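Side-chain contacts in rubber oxygenase (Streptomyces sp., PDB 5O1L), which cleaves the double bonds of poly(cis-1,4-isoprene) in rubber oxidatively, using molecular oxygen and a non-covalently bound heme b: residues 323-328 with 349-354; 355-360 with 369-374. All coordinates share one frame; numbering follows the deposited sequence.

Contact 1: residues 323-328 with 349-354; sequences IGAFSR and RLIATA
Ile351 reaches from helix 345-362 into the side of helix 320-331 with both of its branches, a compact example of one residue carrying a helix-helix contact. Its CD1 methyl lies 4.0 Å from Ala325 CB and equally close to the backbone N of Phe326, while the shorter branch turns to the aromatic ring, CG2 standing 4.1 Å from CD1 of Phe326. The methyl approaches that ring obliquely, and the two side chains cross at about a right angle. With CG1 beside its own backbone N and CG2 anti to it (CG1 at chi1 -65°), Ile351 spreads its two arms over neighbouring residues of the facing helix. The side-chain packing is apolar and buried, and no hydrogen bond crosses it. It joins two helices of the all-helical catalytic domain, whose sequence family is grouped in the globin clan. Leu378 of helix 373-393 touches both Phe326 and Ile351, and Trp355 meets the Phe326 ring edge-to-face. Nearby, Arg328 forms salt bridges with Asp337 and Glu348. Away from the packed side, the helix bearing Ile351 turns Arg349, Ala352 and Thr353 to solvent. There Thr353 OG1 donates back to Arg349 O at 3.2 Å, on the opposite face of that carbonyl from the Thr353 backbone N. Ser327, by contrast buried, uses the same device: its OG donates to Ile323 O at 2.7 Å, tilted 32° from the carbonyl plane.

Contact 2: residues 355-360 with 369-374; sequences WPLLVA and PAVPAV
The puckered ring of Pro369 rests against Leu357, its CB and CG atoms each 4.0 Å from Leu357 CB, and its CG also approaches the Leu357 carbonyl O at 3.9 Å. The one aromatic ring here, the indole of Trp355, makes no contact with 369-374; Val359 CG2 lies 3.7 Å above one of its faces, offset toward the rim, and Trp245 packs with it edge-to-face. Between Pro369 and the start of the next helix, Val371 inserts both methyls toward the helix. Its CG2 meets Leu358 CD1 at 3.6 Å, the closest approach between the two segments, and its CG1 lies 3.9 Å from Leu357 CD1. Leu358 CD1 also lies 4.1 Å from Val371 CG1, so both leucines share that methyl: Leu357 slides past the valine in the opposite direction, whereas Leu358 comes at a slant. Leu358 leaves the ordinary staggered arrangement (chi1 -97°) as its CD1 swings across to the valine, and Trp376 packs against both of these residues. Leu357 is modelled in two conformers, so its methyl contact with Val371 describes one of them. No hydrogen bond joins the segments. The helix kinks at Pro356 and Leu357, whose nitrogens make no bond to the preceding turn; that of Pro356 has no hydrogen to give. Overall, this is a loop connection between two successive helices whose extended, proline-containing segment folds back along the helix it has just left.

Overall arrangement
From the N-terminal side, the chain passes through helix 320-331, then the short helix 333-339, and enters helix 345-362, where contact 1 closes a connection of 20 residues. Contact 2 opens on the next turns of that helix and closes a connection of only eight residues, leading into helix 373-393. The two are in series, neither nested nor crossing, and their centres lie about 11 Å apart. Helix 345-362 is their common element, and they meet directly along it: Ala354 CB packs on Val371 CG1 at 3.6 Å and Leu350 CD2 on Pro372 CG at 3.7 Å. Together they join helix 320-331, helix 345-362 and the loop leading into helix 373-393 into one packed region, away from the heme site.

Contact 1: residues 323-328 with 349-354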
ATOM      1  N   ILE A 323      20.013   6.201   0.040  1.00 19.04           N
ATOM      2  CA  ILE A 323      18.657   5.914   0.483  1.00 19.10           C
ATOM      3  C   ILE A 323      18.151   7.031   1.341  1.00 18.72           C
ATOM      4  O   ILE A 323      17.034   7.519   1.163  1.00 19.03           O
ATOM      5  CB  ILE A 323      18.593   4.622   1.368  1.00 21.17           C
ATOM      6  CG1 ILE A 323      18.915   3.415   0.540  1.00 20.28           C
ATOM      7  CG2 ILE A 323      17.217   4.481   2.061  1.00 23.18           C
ATOM      8  CD1 ILE A 323      19.370   2.216   1.371  1.00 20.76           C
ATOM      9  N   GLY A 324      18.970   7.519   2.257  1.00 17.14           N
ATOM     10  CA  GLY A 324      18.592   8.554   3.122  1.00 17.79           C
ATOM     11  C   GLY A 324      18.291   9.833   2.392  1.00 17.19           C
ATOM     12  O   GLY A 324      17.302  10.500   2.690  1.00 18.07           O
ATOM     13  N   ALA A 325      19.182  10.201   1.486  1.00 16.22           N
ATOM     14  CA  ALA A 325      19.036  11.449   0.801  1.00 15.15           C
ATOM     15  C   ALA A 325      17.807  11.420  -0.103  1.00 15.49           C
ATOM     16  O   ALA A 325      17.078  12.353  -0.100  1.00 15.55           O
ATOM     17  CB  ALA A 325      20.296  11.766  -0.002  1.00 14.84           C
ATOM     18  N   PHE A 326      17.659  10.362  -0.872  1.00 15.39           N
ATOM     19  CA  PHE A 326      16.515  10.278  -1.768  1.00 14.95           C
ATOM     20  C   PHE A 326      15.207  10.156  -0.994  1.00 14.65           C
ATOM     21  O   PHE A 326      14.187  10.766  -1.377  1.00 13.84           O
ATOM     22  CB  PHE A 326      16.677   9.143  -2.777  1.00 16.12           C
ATOM     23  CG  PHE A 326      15.648   9.211  -3.884  1.00 16.28           C
ATOM     24  CD1 PHE A 326      15.774  10.192  -4.831  1.00 17.11           C
ATOM     25  CD2 PHE A 326      14.614   8.355  -3.908  1.00 17.79           C
ATOM     26  CE1 PHE A 326      14.879  10.311  -5.853  1.00 17.69           C
ATOM     27  CE2 PHE A 326      13.620   8.526  -4.926  1.00 16.79           C
ATOM     28  CZ  PHE A 326      13.780   9.490  -5.801  1.00 16.13           C
ATOM     29  N   SER A 327      15.235   9.442   0.133  1.00 15.40           N
ATOM     30  CA  SER A 327      14.002   9.308   0.908  1.00 16.51           C
ATOM     31  C   SER A 327      13.616  10.639   1.602  1.00 16.68           C
ATOM     32  O   SER A 327      12.447  11.008   1.717  1.00 15.83           O
ATOM     33  CB  SER A 327      14.141   8.214   1.912  1.00 17.98           C
ATOM     34  OG  SER A 327      14.376   7.004   1.239  1.00 21.72           O
ATOM     35  N   ARG A 328      14.573  11.420   2.071  1.00 15.48           N
ATOM     36  CA  ARG A 328      14.314  12.696   2.628  1.00 16.03           C
ATOM     37  C   ARG A 328      13.811  13.635   1.580  1.00 16.02           C
ATOM     38  O   ARG A 328      12.909  14.425   1.837  1.00 17.76           O
ATOM     39  CB  ARG A 328      15.586  13.287   3.305  1.00 17.29           C
ATOM     40  CG  ARG A 328      15.885  12.577   4.597  1.00 18.56           C
ATOM     41  CD  ARG A 328      17.150  13.101   5.264  1.00 21.08           C
ATOM     42  NE  ARG A 328      16.929  14.443   5.638  1.00 21.10           N
ATOM     43  CZ  ARG A 328      16.268  14.861   6.731  1.00 22.97           C
ATOM     44  NH1 ARG A 328      15.946  14.057   7.698  1.00 24.41           N
ATOM     45  NH2 ARG A 328      15.989  16.145   6.843  1.00 25.32           N
ATOM     46  N   ARG A 349      20.679  18.379  -1.827  1.00 18.64           N
ATOM     47  CA  ARG A 349      20.677  19.557  -2.689  1.00 20.90           C
ATOM     48  C   ARG A 349      21.009  19.162  -4.142  1.00 19.34           C
ATOM     49  O   ARG A 349      20.371  19.722  -5.049  1.00 21.17           O
ATOM     50  CB  ARG A 349      21.707  20.570  -2.183  1.00 24.87           C
ATOM     51  CG  ARG A 349      21.692  21.849  -3.015  1.00 30.79           C
ATOM     52  CD  ARG A 349      22.510  22.937  -2.303  1.00 37.86           C
ATOM     53  NE  ARG A 349      21.841  23.331  -1.051  1.00 43.92           N
ATOM     54  CZ  ARG A 349      22.134  24.416  -0.310  1.00 47.68           C
ATOM     55  NH1 ARG A 349      21.440  24.676   0.795  1.00 48.69           N
ATOM     56  NH2 ARG A 349      23.104  25.244  -0.659  1.00 50.94           N
ATOM     57  N   LEU A 350      21.906  18.236  -4.391  1.00 17.91           N
ATOM     58  CA  LEU A 350      22.187  17.756  -5.713  1.00 18.60           C
ATOM     59  C   LEU A 350      20.889  17.153  -6.301  1.00 17.92           C
ATOM     60  O   LEU A 350      20.575  17.366  -7.482  1.00 18.94           O
ATOM     61  CB  LEU A 350      23.298  16.688  -5.761  1.00 20.37           C
ATOM     62  CG  LEU A 350      24.723  17.151  -5.406  1.00 24.65           C
ATOM     63  CD1 LEU A 350      25.595  15.923  -5.414  1.00 25.55           C
ATOM     64  CD2 LEU A 350      25.220  18.210  -6.396  1.00 25.28           C
ATOM     65  N   ILE A 351      20.221  16.337  -5.515  1.00 16.66           N
ATOM     66  CA  ILE A 351      18.986  15.674  -5.970  1.00 14.93           C
ATOM     67  C   ILE A 351      17.906  16.658  -6.217  1.00 16.03           C
ATOM     68  O   ILE A 351      17.251  16.608  -7.283  1.00 15.77           O
ATOM     69  CB  ILE A 351      18.518  14.585  -4.968  1.00 15.14           C
ATOM     70  CG1 ILE A 351      19.514  13.468  -4.911  1.00 15.37           C
ATOM     71  CG2 ILE A 351      17.129  14.055  -5.341  1.00 16.37           C
ATOM     72  CD1 ILE A 351      19.341  12.539  -3.776  1.00 16.92           C
ATOM     73  N   ALA A 352      17.692  17.632  -5.326  1.00 16.95           N
ATOM     74  CA  ALA A 352      16.628  18.578  -5.593  1.00 17.63           C
ATOM     75  C   ALA A 352      16.870  19.412  -6.825  1.00 19.03           C
ATOM     76  O   ALA A 352      15.884  19.801  -7.524  1.00 21.10           O
ATOM     77  CB  ALA A 352      16.496  19.491  -4.351  1.00 18.93           C
ATOM     78  N   THR A 353      18.100  19.777  -7.125  1.00 18.91           N
ATOM     79  CA  THR A 353      18.427  20.561  -8.295  1.00 22.00           C
ATOM     80  C   THR A 353      18.394  19.762  -9.576  1.00 22.32           C
ATOM     81  O   THR A 353      18.101  20.334 -10.643  1.00 24.68           O
ATOM     82  CB  THR A 353      19.682  21.447  -8.176  1.00 25.94           C
ATOM     83  OG1 THR A 353      20.839  20.686  -8.102  1.00 31.53           O
ATOM     84  CG2 THR A 353      19.584  22.193  -6.911  1.00 26.47           C
ATOM     85  N   ALA A 354      18.718  18.468  -9.536  1.00 18.13           N
ATOM     86  CA  ALA A 354      18.912  17.748 -10.790  1.00 17.43           C
ATOM     87  C   ALA A 354      17.936  16.618 -11.025  1.00 15.70           C
ATOM     88  O   ALA A 354      17.757  16.216 -12.186  1.00 15.15           O
ATOM     89  CB  ALA A 354      20.321  17.188 -10.867  1.00 18.84           C
TER

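Contact 2: residues 355-360 with 369-374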
ATOM      1  N   TRP A 355      17.277  16.086 -10.011  1.00 14.54           N
ATOM      2  CA  TRP A 355      16.345  14.993 -10.272  1.00 13.94           C
ATOM      3  C   TRP A 355      15.233  15.430 -11.229  1.00 14.43           C
ATOM      4  O   TRP A 355      14.918  14.658 -12.135  1.00 14.18           O
ATOM      5  CB  TRP A 355      15.728  14.438  -8.974  1.00 14.00           C
ATOM      6  CG  TRP A 355      14.742  13.292  -9.148  1.00 13.72           C
ATOM      7  CD1 TRP A 355      13.365  13.292  -8.936  1.00 15.64           C
ATOM      8  CD2 TRP A 355      15.091  11.954  -9.508  1.00 15.37           C
ATOM      9  NE1 TRP A 355      12.903  12.059  -9.199  1.00 15.30           N
ATOM     10  CE2 TRP A 355      13.920  11.199  -9.507  1.00 16.02           C
ATOM     11  CE3 TRP A 355      16.287  11.325  -9.777  1.00 17.13           C
ATOM     12  CZ2 TRP A 355      13.911   9.835  -9.823  1.00 17.03           C
ATOM     13  CZ3 TRP A 355      16.280   9.919 -10.109  1.00 17.60           C
ATOM     14  CH2 TRP A 355      15.092   9.238 -10.157  1.00 18.34           C
ATOM     15  N   PRO A 356      14.719  16.660 -11.118  1.00 14.89           N
ATOM     16  CA  PRO A 356      13.675  17.037 -12.117  1.00 15.12           C
ATOM     17  C   PRO A 356      14.236  17.103 -13.533  1.00 14.04           C
ATOM     18  O   PRO A 356      13.462  16.975 -14.479  1.00 13.53           O
ATOM     19  CB  PRO A 356      13.196  18.386 -11.627  1.00 16.75           C
ATOM     20  CG  PRO A 356      13.615  18.508 -10.210  1.00 17.65           C
ATOM     21  CD  PRO A 356      14.796  17.610  -9.999  1.00 16.63           C
ATOM     22  N   LEU A 357      15.539  17.304 -13.698  1.00 14.73           N
ATOM     23  CA  LEU A 357      16.139  17.298 -15.029  0.50 14.57           C
ATOM     24  C   LEU A 357      16.209  15.914 -15.578  1.00 14.04           C
ATOM     25  O   LEU A 357      15.968  15.705 -16.770  1.00 13.86           O
ATOM     26  CB  LEU A 357      17.533  17.950 -15.042  0.50 15.15           C
ATOM     27  CG  LEU A 357      17.547  19.402 -14.534  0.50 14.93           C
ATOM     28  CD1 LEU A 357      18.978  19.808 -14.335  0.50 15.61           C
ATOM     29  CD2 LEU A 357      16.800  20.229 -15.568  0.50 15.15           C
ATOM     30  N   LEU A 358      16.523  14.957 -14.711  1.00 13.36           N
ATOM     31  CA  LEU A 358      16.552  13.555 -15.166  1.00 14.57           C
ATOM     32  C   LEU A 358      15.147  13.165 -15.572  1.00 12.55           C
ATOM     33  O   LEU A 358      14.945  12.511 -16.573  1.00 12.61           O
ATOM     34  CB  LEU A 358      17.027  12.658 -14.066  1.00 15.90           C
ATOM     35  CG  LEU A 358      18.520  12.316 -14.153  1.00 19.44           C
ATOM     36  CD1 LEU A 358      19.339  13.494 -13.814  1.00 22.78           C
ATOM     37  CD2 LEU A 358      18.923  11.105 -13.302  1.00 19.10           C
ATOM     38  N   VAL A 359      14.142  13.576 -14.773  1.00 12.26           N
ATOM     39  CA  VAL A 359      12.779  13.227 -15.113  1.00 12.45           C
ATOM     40  C   VAL A 359      12.398  13.835 -16.464  1.00 12.38           C
ATOM     41  O   VAL A 359      11.830  13.163 -17.338  1.00 12.47           O
ATOM     42  CB  VAL A 359      11.819  13.668 -13.984  1.00 12.69           C
ATOM     43  CG1 VAL A 359      10.384  13.455 -14.431  1.00 13.11           C
ATOM     44  CG2 VAL A 359      12.160  12.836 -12.709  1.00 13.88           C
ATOM     45  N   ALA A 360      12.671  15.140 -16.647  1.00 13.12           N
ATOM     46  CA  ALA A 360      12.357  15.752 -17.920  1.00 13.17           C
ATOM     47  C   ALA A 360      13.038  15.102 -19.091  1.00 13.09           C
ATOM     48  O   ALA A 360      12.494  14.976 -20.161  1.00 13.19           O
ATOM     49  CB  ALA A 360      12.675  17.223 -17.874  1.00 13.63           C
ATOM     50  N   PRO A 369      20.850  16.260 -19.898  1.00 21.25           N
ATOM     51  CA  PRO A 369      21.273  17.335 -19.070  1.00 22.25           C
ATOM     52  C   PRO A 369      22.609  17.046 -18.442  1.00 24.10           C
ATOM     53  O   PRO A 369      22.941  15.908 -18.145  1.00 22.66           O
ATOM     54  CB  PRO A 369      20.159  17.417 -17.996  1.00 23.21           C
ATOM     55  CG  PRO A 369      19.695  16.022 -17.848  1.00 21.94           C
ATOM     56  CD  PRO A 369      19.791  15.428 -19.234  1.00 20.69           C
ATOM     57  N   ALA A 370      23.370  18.101 -18.212  1.00 24.87           N
ATOM     58  CA  ALA A 370      24.656  18.012 -17.531  1.00 26.97           C
ATOM     59  C   ALA A 370      24.370  18.041 -16.049  1.00 26.94           C
ATOM     60  O   ALA A 370      23.977  19.053 -15.511  1.00 32.15           O
ATOM     61  CB  ALA A 370      25.503  19.264 -17.878  1.00 29.30           C
ATOM     62  N   VAL A 371      24.378  16.896 -15.420  1.00 25.12           N
ATOM     63  CA  VAL A 371      24.119  16.811 -13.994  1.00 25.23           C
ATOM     64  C   VAL A 371      25.277  16.044 -13.366  1.00 25.72           C
ATOM     65  O   VAL A 371      26.010  15.365 -14.032  1.00 26.80           O
ATOM     66  CB  VAL A 371      22.749  16.095 -13.672  1.00 24.95           C
ATOM     67  CG1 VAL A 371      21.553  16.880 -14.250  1.00 25.40           C
ATOM     68  CG2 VAL A 371      22.698  14.713 -14.256  1.00 24.46           C
ATOM     69  N   PRO A 372      25.435  16.162 -12.054  1.00 26.86           N
ATOM     70  CA  PRO A 372      26.447  15.350 -11.371  1.00 26.19           C
ATOM     71  C   PRO A 372      26.312  13.865 -11.639  1.00 25.10           C
ATOM     72  O   PRO A 372      25.204  13.353 -11.701  1.00 24.31           O
ATOM     73  CB  PRO A 372      26.125  15.621  -9.895  1.00 27.47           C
ATOM     74  CG  PRO A 372      25.501  16.973  -9.888  1.00 30.33           C
ATOM     75  CD  PRO A 372      24.653  16.982 -11.099  1.00 27.92           C
ATOM     76  N   ALA A 373      27.424  13.150 -11.753  1.00 23.19           N
ATOM     77  CA  ALA A 373      27.446  11.747 -12.052  1.00 21.89           C
ATOM     78  C   ALA A 373      26.643  10.935 -11.058  1.00 22.06           C
ATOM     79  O   ALA A 373      26.003   9.900 -11.443  1.00 20.51           O
ATOM     80  CB  ALA A 373      28.857  11.201 -12.071  1.00 23.30           C
ATOM     81  N   VAL A 374      26.630  11.345  -9.796  1.00 20.09           N
ATOM     82  CA  VAL A 374      25.919  10.523  -8.775  1.00 19.41           C
ATOM     83  C   VAL A 374      24.397  10.479  -9.120  1.00 17.36           C
ATOM     84  O   VAL A 374      23.707   9.574  -8.691  1.00 17.16           O
ATOM     85  CB  VAL A 374      26.171  11.015  -7.342  1.00 19.63           C
ATOM     86  CG1 VAL A 374      25.607  12.430  -7.113  1.00 20.97           C
ATOM     87  CG2 VAL A 374      25.644  10.088  -6.281  1.00 21.66           C
TER